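Local structure of coiled-coil and C2 domain-containing protein 1-like (Drosophila melanogaster, 6EI6) at residues A[50-55]-A[106-111]; A[88-91]-A[95-98]; A[128-133]-A[138-143]. The protein binds monophosphorylated phosphatidylinositols and regulates endosomal protein sorting through ESCRT-III, probably by keeping the core subunit Shrub from polymerising inappropriately. All blocks are in the same frame, centred on the assembly; numbering follows the deposited sequence.

In the fold
From the N terminus the chain first runs through helices 34-62 and 66-91, which follow each other as a helical hairpin. Contact 1 closes a loop from the first of these helices, across the second and strand 99-102, to the connection that leads into strand 119-128. Nested within that loop is contact 2, where the chain turns back on the end of helix 66-91 before strand 99-102; the centres of contacts 1 and 2 lie about 28 Å apart. Contact 3 follows in series, on the far side of the chain's centre, and joins the loop after strand 119-128 to strand 140-145 and the residues just before it, and so one sheet of the C2 sandwich to the other.

Contact 1 (A[50-55]-A[106-111]); sequences LMMCKN and FNIVHC. With SO4 (sulfate ion), chain E.
Phe106 packs against Met52 in a Met-aromatic contact, with the methyl group rather than the sulfur nearest the ring. It joins helix 34-62 of the helical hairpin to the loop that leads toward strand 119-128 of the C2 domain. Met52 CE sits over one face of the phenyl ring, 4.0 Å from the centroid and only 17° off the normal, a CH-pi approach displaced toward the rim; SD stands farther above the same ring. The bend at chi3 (56°) turns this methyl over the ring, and the same carbon reaches Ile108 CD1 at 3.9 Å. At the ring edge, Phe106 CE2 lies 3.6 Å from Met52 O, nearly in the ring plane. Phe72 meets the phenyl ring edge-to-face and Trp265 meets it with its plane inclined, so an aromatic cluster completes this dense part of the contact.

The outer side of the helix is looser and polar. Lys54 points away from the loop, its chain extended beyond CG, and NZ makes a weak hydrogen bond of 3.3 Å to O2 of a sulfate ion, probably from the crystallisation liquor, which Arg57 also binds. With an alanine here the sulfate would probably lose one of its cationic partners, leaving Arg57 to hold it. Back at the buried end, Cys53 SG lies 4.2 Å from Phe106 CZ.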
ATOM      1  N   LEU A  50      -3.186  11.110 -12.554  1.00 29.40           N
ATOM      2  CA  LEU A  50      -3.455   9.760 -13.046  1.00 34.97           C
ATOM      3  C   LEU A  50      -3.236   8.717 -11.949  1.00 33.85           C
ATOM      4  O   LEU A  50      -4.108   7.878 -11.692  1.00 34.27           O
ATOM      5  CB  LEU A  50      -2.563   9.463 -14.244  1.00 31.83           C
ATOM      6  CG  LEU A  50      -2.897   8.187 -14.969  1.00 32.98           C
ATOM      7  CD1 LEU A  50      -4.349   8.245 -15.426  1.00 36.31           C
ATOM      8  CD2 LEU A  50      -1.917   8.009 -16.132  1.00 33.24           C
ATOM      9  N   MET A  51      -2.079   8.778 -11.280  1.00 27.17           N
ATOM     10  CA  MET A  51      -1.796   7.851 -10.194  1.00 29.77           C
ATOM     11  C   MET A  51      -2.892   7.866  -9.143  1.00 35.49           C
ATOM     12  O   MET A  51      -3.297   6.805  -8.648  1.00 33.30           O
ATOM     13  CB  MET A  51      -0.457   8.180  -9.536  1.00 30.91           C
ATOM     14  CG  MET A  51       0.004   7.111  -8.544  1.00 40.83           C
ATOM     15  SD  MET A  51       0.444   5.552  -9.384  1.00 45.10           S
ATOM     16  CE  MET A  51       1.857   6.092 -10.315  1.00 40.25           C
ATOM     17  N   MET A  52      -3.373   9.062  -8.769  1.00 35.19           N
ATOM     18  CA  MET A  52      -4.412   9.141  -7.743  1.00 30.43           C
ATOM     19  C   MET A  52      -5.702   8.494  -8.227  1.00 31.01           C
ATOM     20  O   MET A  52      -6.379   7.796  -7.465  1.00 33.75           O
ATOM     21  CB  MET A  52      -4.663  10.590  -7.340  1.00 32.62           C
ATOM     22  CG  MET A  52      -3.663  11.143  -6.320  1.00 40.11           C
ATOM     23  SD  MET A  52      -4.126  12.787  -5.657  1.00 48.41           S
ATOM     24  CE  MET A  52      -5.768  12.439  -5.022  1.00 36.04           C
ATOM     25  N   CYS A  53      -6.048   8.701  -9.493  1.00 25.56           N
ATOM     26  CA  CYS A  53      -7.231   8.057 -10.056  1.00 36.36           C
ATOM     27  C   CYS A  53      -7.141   6.542  -9.962  1.00 35.86           C
ATOM     28  O   CYS A  53      -8.106   5.881  -9.570  1.00 34.49           O
ATOM     29  CB  CYS A  53      -7.424   8.471 -11.517  1.00 35.62           C
ATOM     30  SG  CYS A  53      -7.828  10.196 -11.648  1.00 37.46           S
ATOM     31  N   LYS A  54      -5.990   5.975 -10.344  1.00 35.60           N
ATOM     32  CA  LYS A  54      -5.840   4.520 -10.364  1.00 35.96           C
ATOM     33  C   LYS A  54      -5.846   3.946  -8.952  1.00 39.66           C
ATOM     34  O   LYS A  54      -6.586   2.994  -8.674  1.00 42.62           O
ATOM     35  CB  LYS A  54      -4.571   4.146 -11.126  1.00 38.35           C
ATOM     36  CG  LYS A  54      -4.750   4.429 -12.582  1.00 37.66           C
ATOM     37  CD  LYS A  54      -3.523   4.188 -13.399  1.00 42.26           C
ATOM     38  CE  LYS A  54      -3.887   4.321 -14.889  1.00 45.17           C
ATOM     39  NZ  LYS A  54      -2.695   4.319 -15.791  1.00 54.80           N
ATOM     40  N   ASN A  55      -5.065   4.549  -8.038  1.00 34.86           N
ATOM     41  CA  ASN A  55      -5.062   4.133  -6.634  1.00 33.33           C
ATOM     42  C   ASN A  55      -6.473   4.105  -6.061  1.00 39.64           C
ATOM     43  O   ASN A  55      -6.899   3.103  -5.471  1.00 41.08           O
ATOM     44  CB  ASN A  55      -4.186   5.066  -5.784  1.00 29.64           C
ATOM     45  CG  ASN A  55      -2.679   4.916  -6.061  1.00 33.04           C
ATOM     46  OD1 ASN A  55      -2.259   4.071  -6.838  1.00 37.47           O
ATOM     47  ND2 ASN A  55      -1.871   5.772  -5.436  1.00 34.91           N
ATOM     48  N   PHE A 106     -12.119  13.561  -4.191  1.00 45.67           N
ATOM     49  CA  PHE A 106     -11.752  12.254  -3.675  1.00 47.63           C
ATOM     50  C   PHE A 106     -12.148  12.275  -2.217  1.00 57.08           C
ATOM     51  O   PHE A 106     -12.193  13.342  -1.588  1.00 67.66           O
ATOM     52  CB  PHE A 106     -10.259  11.963  -3.810  1.00 45.10           C
ATOM     53  CG  PHE A 106      -9.780  11.838  -5.239  1.00 43.95           C
ATOM     54  CD1 PHE A 106     -10.016  12.847  -6.164  1.00 39.82           C
ATOM     55  CD2 PHE A 106      -9.083  10.713  -5.652  1.00 40.22           C
ATOM     56  CE1 PHE A 106      -9.572  12.731  -7.480  1.00 38.64           C
ATOM     57  CE2 PHE A 106      -8.634  10.588  -6.976  1.00 36.42           C
ATOM     58  CZ  PHE A 106      -8.882  11.600  -7.883  1.00 36.06           C
ATOM     59  N   ASN A 107     -12.483  11.122  -1.677  1.00 53.29           N
ATOM     60  CA  ASN A 107     -12.871  11.219  -0.279  1.00 54.94           C
ATOM     61  C   ASN A 107     -11.783  10.600   0.579  1.00 54.78           C
ATOM     62  O   ASN A 107     -12.042   9.645   1.317  1.00 53.39           O
ATOM     63  CB  ASN A 107     -14.222  10.559  -0.043  1.00 54.12           C
ATOM     64  CG  ASN A 107     -14.843  10.972   1.264  1.00 56.70           C
ATOM     65  OD1 ASN A 107     -14.386  11.911   1.919  1.00 60.31           O
ATOM     66  ND2 ASN A 107     -15.880  10.265   1.663  1.00 60.03           N
ATOM     67  N   ILE A 108     -10.565  11.147   0.476  1.00 53.96           N
ATOM     68  CA  ILE A 108      -9.376  10.428   0.937  1.00 59.06           C
ATOM     69  C   ILE A 108      -9.449  10.169   2.435  1.00 59.25           C
ATOM     70  O   ILE A 108      -9.027   9.107   2.916  1.00 58.74           O
ATOM     71  CB  ILE A 108      -8.093  11.193   0.555  1.00 52.38           C
ATOM     72  CG1 ILE A 108      -7.977  11.288  -0.963  1.00 47.98           C
ATOM     73  CG2 ILE A 108      -6.844  10.510   1.147  1.00 41.60           C
ATOM     74  CD1 ILE A 108      -7.349  12.579  -1.422  1.00 50.30           C
ATOM     75  N   VAL A 109     -10.010  11.117   3.191  1.00 53.48           N
ATOM     76  CA  VAL A 109     -10.064  11.000   4.645  1.00 55.82           C
ATOM     77  C   VAL A 109     -10.995   9.884   5.125  1.00 55.31           C
ATOM     78  O   VAL A 109     -10.936   9.511   6.303  1.00 58.45           O
ATOM     79  CB  VAL A 109     -10.392  12.417   5.187  1.00 59.90           C
ATOM     80  CG1 VAL A 109     -11.127  12.408   6.520  1.00 60.62           C
ATOM     81  CG2 VAL A 109      -9.104  13.237   5.320  1.00 55.73           C
ATOM     82  N   HIS A 110     -11.784   9.269   4.230  1.00 52.53           N
ATOM     83  CA  HIS A 110     -12.859   8.350   4.612  1.00 57.37           C
ATOM     84  C   HIS A 110     -12.815   7.014   3.867  1.00 56.67           C
ATOM     85  O   HIS A 110     -13.863   6.398   3.657  1.00 60.11           O
ATOM     86  CB  HIS A 110     -14.236   8.994   4.386  1.00 55.44           C
ATOM     87  CG  HIS A 110     -14.572  10.085   5.356  1.00 61.36           C
ATOM     88  ND1 HIS A 110     -13.761  10.417   6.424  1.00 65.60           N
ATOM     89  CD2 HIS A 110     -15.628  10.927   5.413  1.00 58.35           C
ATOM     90  CE1 HIS A 110     -14.309  11.406   7.104  1.00 54.98           C
ATOM     91  NE2 HIS A 110     -15.440  11.738   6.508  1.00 61.69           N
ATOM     92  N   CYS A 111     -11.653   6.538   3.424  1.00 58.73           N
ATOM     93  CA  CYS A 111     -11.588   5.167   2.909  1.00 59.15           C
ATOM     94  C   CYS A 111     -11.069   4.286   4.030  1.00 55.99           C
ATOM     95  O   CYS A 111     -10.191   4.698   4.783  1.00 57.94           O
ATOM     96  CB  CYS A 111     -10.721   5.046   1.645  1.00 63.90           C
ATOM     97  SG  CYS A 111      -8.994   5.588   1.668  1.00 60.94           S
TER
HETATM   98  S   SO4 E 903      -4.101   0.497 -15.667  1.00 89.30           S
HETATM   99  O1  SO4 E 903      -5.210   1.379 -16.053  1.00 72.46           O
HETATM  100  O2  SO4 E 903      -2.851   1.023 -16.233  1.00 78.58           O
HETATM  101  O3  SO4 E 903      -3.996   0.396 -14.200  1.00 62.82           O
HETATM  102  O4  SO4 E 903      -4.345  -0.835 -16.230  1.00 95.10           O

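Contact 2 (A[88-91]-A[95-98]); sequences YSKR and PLPK
With chi1 at 80°, Ser89 OG sits between its backbone N and carbonyl carbon and the side chain faces the segment 95-98 in the loop that follows helix 66-91, while Leu96 chi2, at -6°, brings CD1 round toward the helix. This is a helix-to-strand connection in which the chain, having left the helix, doubles back past its last turn on the way to strand 99-102. The hydroxyl lies alongside the Pro97 ring, OG being 3.5 Å from Pro97 CD, a van der Waals approach to an apolar carbon. Its polar need is met within the helix, where OG hydrogen-bonds to Val86 O. On the same residue CB lies against the backbone of the returning chain, 3.7 Å from Pro95 O.

Leu96 starts out away from the helix, but that torsion returns its branch end, CD1 coming to 4.1 Å from Ser89 OG. That methyl also rests near the aliphatic part of Lys90, CD1 being 4.3 Å from Lys90 CG. Beyond these carbons the lysine carries its ammonium to helix 34-62, where NZ forms a salt bridge with Glu43, while Leu96 touches Ile35 and Met42. Lys90 thus ties helix 66-91, and Leu96 the loop after it, to helix 34-62. The contact as a whole is at the surface, though Ser89 itself is buried; besides its hydroxyl, the serine offers Pro97 CD its CB carbon, at 3.9 Å.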
ATOM      1  N   TYR A  88       1.720  14.926 -26.924  1.00 51.47           N
ATOM      2  CA  TYR A  88       1.617  15.078 -28.372  1.00 55.01           C
ATOM      3  C   TYR A  88       2.057  16.473 -28.819  1.00 57.93           C
ATOM      4  O   TYR A  88       2.829  16.611 -29.777  1.00 62.78           O
ATOM      5  CB  TYR A  88       0.185  14.773 -28.819  1.00 53.15           C
ATOM      6  CG  TYR A  88      -0.099  15.131 -30.260  1.00 60.91           C
ATOM      7  CD1 TYR A  88       0.291  14.289 -31.298  1.00 62.21           C
ATOM      8  CD2 TYR A  88      -0.758  16.318 -30.586  1.00 60.10           C
ATOM      9  CE1 TYR A  88       0.037  14.619 -32.623  1.00 61.65           C
ATOM     10  CE2 TYR A  88      -1.013  16.651 -31.901  1.00 59.83           C
ATOM     11  CZ  TYR A  88      -0.610  15.797 -32.912  1.00 63.36           C
ATOM     12  OH  TYR A  88      -0.861  16.128 -34.222  1.00 78.47           O
ATOM     13  N   SER A  89       1.570  17.524 -28.145  1.00 55.90           N
ATOM     14  CA  SER A  89       2.038  18.873 -28.453  1.00 54.79           C
ATOM     15  C   SER A  89       3.552  18.964 -28.379  1.00 54.16           C
ATOM     16  O   SER A  89       4.163  19.737 -29.126  1.00 57.76           O
ATOM     17  CB  SER A  89       1.424  19.887 -27.491  1.00 50.15           C
ATOM     18  OG  SER A  89       2.123  19.886 -26.261  1.00 46.12           O
ATOM     19  N   LYS A  90       4.171  18.195 -27.478  1.00 56.13           N
ATOM     20  CA  LYS A  90       5.627  18.191 -27.353  1.00 58.87           C
ATOM     21  C   LYS A  90       6.282  17.339 -28.428  1.00 63.91           C
ATOM     22  O   LYS A  90       7.386  17.665 -28.867  1.00 62.95           O
ATOM     23  CB  LYS A  90       6.068  17.673 -25.976  1.00 47.28           C
ATOM     24  CG  LYS A  90       5.751  18.590 -24.792  1.00 47.79           C
ATOM     25  CD  LYS A  90       6.558  18.194 -23.554  1.00 39.34           C
ATOM     26  CE  LYS A  90       5.724  18.165 -22.296  1.00 42.79           C
ATOM     27  NZ  LYS A  90       6.498  17.579 -21.142  1.00 43.34           N
ATOM     28  N   ARG A  91       5.633  16.240 -28.845  1.00 68.46           N
ATOM     29  CA  ARG A  91       6.237  15.346 -29.829  1.00 63.11           C
ATOM     30  C   ARG A  91       6.381  16.050 -31.164  1.00 61.42           C
ATOM     31  O   ARG A  91       7.445  16.008 -31.786  1.00 68.55           O
ATOM     32  CB  ARG A  91       5.416  14.061 -29.975  1.00 65.27           C
ATOM     33  CG  ARG A  91       6.067  12.839 -29.305  1.00 75.17           C
ATOM     34  CD  ARG A  91       5.318  11.521 -29.585  1.00 81.67           C
ATOM     35  NE  ARG A  91       5.839  10.820 -30.764  1.00 86.28           N
ATOM     36  CZ  ARG A  91       6.438   9.626 -30.742  1.00 86.97           C
ATOM     37  NH1 ARG A  91       6.609   8.974 -29.595  1.00 84.49           N
ATOM     38  NH2 ARG A  91       6.873   9.080 -31.872  1.00 80.59           N
ATOM     39  N   PRO A  95       2.729  24.954 -29.399  1.00 49.45           N
ATOM     40  CA  PRO A  95       2.600  25.505 -28.051  1.00 49.71           C
ATOM     41  C   PRO A  95       2.015  24.461 -27.110  1.00 47.82           C
ATOM     42  O   PRO A  95       1.240  23.591 -27.522  1.00 45.58           O
ATOM     43  CB  PRO A  95       1.663  26.711 -28.235  1.00 44.51           C
ATOM     44  CG  PRO A  95       1.084  26.574 -29.609  1.00 53.59           C
ATOM     45  CD  PRO A  95       2.080  25.804 -30.413  1.00 47.31           C
ATOM     46  N   LEU A  96       2.451  24.524 -25.855  1.00 47.76           N
ATOM     47  CA  LEU A  96       1.780  23.807 -24.784  1.00 45.04           C
ATOM     48  C   LEU A  96       0.279  24.109 -24.844  1.00 42.49           C
ATOM     49  O   LEU A  96      -0.111  25.234 -25.191  1.00 41.00           O
ATOM     50  CB  LEU A  96       2.364  24.249 -23.434  1.00 40.38           C
ATOM     51  CG  LEU A  96       3.511  23.502 -22.733  1.00 42.63           C
ATOM     52  CD1 LEU A  96       3.893  22.227 -23.434  1.00 37.32           C
ATOM     53  CD2 LEU A  96       4.739  24.427 -22.555  1.00 36.79           C
ATOM     54  N   PRO A  97      -0.587  23.141 -24.547  1.00 39.28           N
ATOM     55  CA  PRO A  97      -2.021  23.460 -24.446  1.00 36.00           C
ATOM     56  C   PRO A  97      -2.304  24.406 -23.286  1.00 33.82           C
ATOM     57  O   PRO A  97      -1.674  24.338 -22.227  1.00 40.49           O
ATOM     58  CB  PRO A  97      -2.681  22.090 -24.233  1.00 33.35           C
ATOM     59  CG  PRO A  97      -1.711  21.098 -24.795  1.00 39.17           C
ATOM     60  CD  PRO A  97      -0.331  21.693 -24.535  1.00 39.16           C
ATOM     61  N   LYS A  98      -3.239  25.319 -23.515  1.00 32.08           N
ATOM     62  CA  LYS A  98      -3.818  26.108 -22.440  1.00 32.38           C
ATOM     63  C   LYS A  98      -4.467  25.210 -21.392  1.00 33.51           C
ATOM     64  O   LYS A  98      -5.024  24.156 -21.696  1.00 38.44           O
ATOM     65  CB  LYS A  98      -4.862  27.067 -23.008  1.00 29.90           C
ATOM     66  CG  LYS A  98      -4.275  28.091 -23.978  1.00 39.99           C
ATOM     67  CD  LYS A  98      -5.023  29.424 -23.871  1.00 37.68           C
ATOM     68  CE  LYS A  98      -5.414  29.705 -22.423  1.00 39.75           C
ATOM     69  NZ  LYS A  98      -6.292  30.906 -22.355  1.00 43.00           N
TER

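Contact 3 (A[128-133]-A[138-143]); sequences ISYNVA and VDTYVR. With SO4 (sulfate ion), chain D.
An apolar valine pair and a threonine methyl at a tyrosine edge carry this contact within the C2 beta-sandwich, Val132 meeting Val138 and Tyr130 meeting Thr140. The loop after strand 119-128, a strand of one sheet, here folds against strand 140-145 of the other and the residues leading into it. Val132 and Val138 meet tip to tip, with Val132 CG1 3.8 Å from Val138 CG2. The second methyl of Val132 also touches that branch, CG2 to CG2 at 3.9 Å, so one methyl of Val138 lies against both of its partner's. A chi1 of 77°, which sets Val138 CG1 between the backbone N and the carbonyl carbon, turns CG2 anti to that nitrogen and toward Val132. Ile210 of strand 208-216 touches both Val132 and Thr140.

The aromatic contact is made at a ring edge. Thr140 CG2 approaches the Tyr130 ring near its plane, 3.6 Å from CE2, and the two side chains cross obliquely.

Polar groups are paired elsewhere. Farther along the strand the Tyr141 ring brings its edge to the guanidinium face of Arg143, CE2 standing 3.8 Å above the group's centre, and Arg143 NH1 makes a weak hydrogen bond of 3.5 Å to O1 of a sulfate ion, probably from the crystallisation liquor, which Lys157 also holds. Tyr169 OH pairs the Tyr130 hydroxyl and, more weakly, that of Thr140. With only van der Waals contacts between the two segments, apolar burial probably contributes most of what joins them directly.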
ATOM      1  N   ILE A 128       0.292 -20.427   2.137  1.00 57.36           N
ATOM      2  CA  ILE A 128       0.039 -21.073   0.859  1.00 60.36           C
ATOM      3  C   ILE A 128       1.189 -22.041   0.635  1.00 59.18           C
ATOM      4  O   ILE A 128       2.286 -21.620   0.255  1.00 58.00           O
ATOM      5  CB  ILE A 128      -0.073 -20.073  -0.304  1.00 57.27           C
ATOM      6  CG1 ILE A 128      -0.939 -18.877   0.078  1.00 60.00           C
ATOM      7  CG2 ILE A 128      -0.599 -20.779  -1.543  1.00 53.52           C
ATOM      8  CD1 ILE A 128      -1.355 -18.030  -1.116  1.00 61.47           C
ATOM      9  N   SER A 129       0.953 -23.325   0.895  1.00 61.44           N
ATOM     10  CA  SER A 129       1.853 -24.400   0.496  1.00 58.22           C
ATOM     11  C   SER A 129       3.283 -24.184   0.994  1.00 55.72           C
ATOM     12  O   SER A 129       4.237 -24.099   0.221  1.00 54.70           O
ATOM     13  CB  SER A 129       1.798 -24.575  -1.018  1.00 56.11           C
ATOM     14  OG  SER A 129       0.444 -24.538  -1.446  1.00 63.01           O
ATOM     15  N   TYR A 130       3.404 -24.073   2.317  1.00 58.24           N
ATOM     16  CA  TYR A 130       4.718 -24.066   2.952  1.00 61.53           C
ATOM     17  C   TYR A 130       5.535 -25.266   2.485  1.00 61.24           C
ATOM     18  O   TYR A 130       5.000 -26.362   2.282  1.00 57.94           O
ATOM     19  CB  TYR A 130       4.582 -24.105   4.480  1.00 61.37           C
ATOM     20  CG  TYR A 130       3.863 -22.934   5.127  1.00 62.95           C
ATOM     21  CD1 TYR A 130       3.809 -21.681   4.521  1.00 60.82           C
ATOM     22  CD2 TYR A 130       3.248 -23.081   6.367  1.00 64.91           C
ATOM     23  CE1 TYR A 130       3.141 -20.607   5.137  1.00 61.53           C
ATOM     24  CE2 TYR A 130       2.582 -22.018   6.987  1.00 61.94           C
ATOM     25  CZ  TYR A 130       2.527 -20.786   6.372  1.00 59.29           C
ATOM     26  OH  TYR A 130       1.863 -19.749   7.005  1.00 56.91           O
ATOM     27  N   ASN A 131       6.842 -25.057   2.307  1.00 62.18           N
ATOM     28  CA  ASN A 131       7.734 -26.134   1.873  1.00 62.73           C
ATOM     29  C   ASN A 131       8.311 -26.827   3.103  1.00 63.94           C
ATOM     30  O   ASN A 131       9.478 -26.650   3.473  1.00 59.42           O
ATOM     31  CB  ASN A 131       8.834 -25.595   0.972  1.00 63.75           C
ATOM     32  CG  ASN A 131       9.739 -26.694   0.449  1.00 65.52           C
ATOM     33  OD1 ASN A 131       9.266 -27.631  -0.197  1.00 65.09           O
ATOM     34  ND2 ASN A 131      11.041 -26.588   0.717  1.00 60.36           N
ATOM     35  N   VAL A 132       7.465 -27.636   3.735  1.00 63.70           N
ATOM     36  CA  VAL A 132       7.822 -28.363   4.942  1.00 69.79           C
ATOM     37  C   VAL A 132       8.001 -29.842   4.610  1.00 74.41           C
ATOM     38  O   VAL A 132       7.756 -30.289   3.489  1.00 73.26           O
ATOM     39  CB  VAL A 132       6.769 -28.182   6.052  1.00 69.02           C
ATOM     40  CG1 VAL A 132       6.753 -26.752   6.542  1.00 65.57           C
ATOM     41  CG2 VAL A 132       5.386 -28.603   5.555  1.00 66.43           C
ATOM     42  N   ALA A 133       8.414 -30.616   5.621  1.00 77.85           N
ATOM     43  CA  ALA A 133       8.479 -32.066   5.482  1.00 74.43           C
ATOM     44  C   ALA A 133       7.142 -32.728   5.776  1.00 74.85           C
ATOM     45  O   ALA A 133       6.935 -33.886   5.400  1.00 81.90           O
ATOM     46  CB  ALA A 133       9.566 -32.633   6.395  1.00 70.61           C
ATOM     47  N   VAL A 138       1.705 -30.467   9.895  1.00 80.79           N
ATOM     48  CA  VAL A 138       2.464 -29.270  10.196  1.00 75.31           C
ATOM     49  C   VAL A 138       1.476 -28.335  10.894  1.00 74.21           C
ATOM     50  O   VAL A 138       0.338 -28.165  10.437  1.00 72.83           O
ATOM     51  CB  VAL A 138       3.090 -28.670   8.926  1.00 72.47           C
ATOM     52  CG1 VAL A 138       2.083 -27.901   8.073  1.00 72.88           C
ATOM     53  CG2 VAL A 138       4.315 -27.854   9.270  1.00 69.18           C
ATOM     54  N   ASP A 139       1.842 -27.880  12.089  1.00 72.78           N
ATOM     55  CA  ASP A 139       1.057 -26.913  12.842  1.00 71.19           C
ATOM     56  C   ASP A 139       1.833 -25.612  12.814  1.00 71.76           C
ATOM     57  O   ASP A 139       3.051 -25.613  13.034  1.00 65.16           O
ATOM     58  CB  ASP A 139       0.811 -27.351  14.290  1.00 74.36           C
ATOM     59  CG  ASP A 139       0.018 -28.636  14.392  1.00 80.82           C
ATOM     60  OD1 ASP A 139      -0.787 -28.919  13.479  1.00 82.00           O
ATOM     61  OD2 ASP A 139       0.189 -29.368  15.400  1.00 84.86           O
ATOM     62  N   THR A 140       1.141 -24.508  12.535  1.00 72.89           N
ATOM     63  CA  THR A 140       1.828 -23.252  12.279  1.00 63.10           C
ATOM     64  C   THR A 140       1.144 -22.117  13.016  1.00 61.57           C
ATOM     65  O   THR A 140      -0.042 -22.174  13.346  1.00 64.91           O
ATOM     66  CB  THR A 140       1.892 -22.942  10.782  1.00 62.40           C
ATOM     67  OG1 THR A 140       0.661 -23.342  10.176  1.00 68.49           O
ATOM     68  CG2 THR A 140       3.019 -23.710  10.135  1.00 59.39           C
ATOM     69  N   TYR A 141       1.936 -21.088  13.288  1.00 60.90           N
ATOM     70  CA  TYR A 141       1.462 -19.817  13.808  1.00 55.73           C
ATOM     71  C   TYR A 141       2.429 -18.749  13.308  1.00 53.29           C
ATOM     72  O   TYR A 141       3.552 -19.053  12.896  1.00 53.72           O
ATOM     73  CB  TYR A 141       1.344 -19.846  15.343  1.00 51.05           C
ATOM     74  CG  TYR A 141       2.668 -19.913  16.056  1.00 54.59           C
ATOM     75  CD1 TYR A 141       3.294 -21.134  16.297  1.00 55.22           C
ATOM     76  CD2 TYR A 141       3.305 -18.757  16.475  1.00 52.62           C
ATOM     77  CE1 TYR A 141       4.519 -21.196  16.937  1.00 50.45           C
ATOM     78  CE2 TYR A 141       4.530 -18.812  17.110  1.00 59.49           C
ATOM     79  CZ  TYR A 141       5.132 -20.039  17.338  1.00 55.39           C
ATOM     80  OH  TYR A 141       6.358 -20.077  17.970  1.00 54.76           O
ATOM     81  N   VAL A 142       1.984 -17.493  13.318  1.00 53.52           N
ATOM     82  CA  VAL A 142       2.749 -16.385  12.752  1.00 49.44           C
ATOM     83  C   VAL A 142       2.936 -15.321  13.824  1.00 47.85           C
ATOM     84  O   VAL A 142       1.967 -14.911  14.467  1.00 55.00           O
ATOM     85  CB  VAL A 142       2.052 -15.796  11.505  1.00 48.59           C
ATOM     86  CG1 VAL A 142       2.940 -14.772  10.821  1.00 44.96           C
ATOM     87  CG2 VAL A 142       1.643 -16.894  10.539  1.00 43.84           C
ATOM     88  N   ARG A 143       4.179 -14.893  14.028  1.00 42.14           N
ATOM     89  CA  ARG A 143       4.492 -13.759  14.881  1.00 45.19           C
ATOM     90  C   ARG A 143       4.568 -12.485  14.054  1.00 52.11           C
ATOM     91  O   ARG A 143       5.116 -12.483  12.947  1.00 47.58           O
ATOM     92  CB  ARG A 143       5.831 -13.952  15.583  1.00 47.60           C
ATOM     93  CG  ARG A 143       5.921 -15.165  16.464  1.00 57.32           C
ATOM     94  CD  ARG A 143       7.164 -15.077  17.360  1.00 56.09           C
ATOM     95  NE  ARG A 143       7.225 -16.185  18.306  1.00 59.32           N
ATOM     96  CZ  ARG A 143       6.431 -16.315  19.370  1.00 69.77           C
ATOM     97  NH1 ARG A 143       5.491 -15.405  19.639  1.00 63.20           N
ATOM     98  NH2 ARG A 143       6.573 -17.370  20.167  1.00 70.40           N
TER
HETATM   99  S   SO4 D 902       5.389 -16.012  23.855  1.00118.35           S
HETATM  100  O1  SO4 D 902       4.377 -16.242  22.818  1.00 93.57           O
HETATM  101  O2  SO4 D 902       5.743 -14.586  23.889  1.00107.38           O
HETATM  102  O3  SO4 D 902       4.861 -16.421  25.166  1.00109.82           O
HETATM  103  O4  SO4 D 902       6.581 -16.808  23.549  1.00103.77           O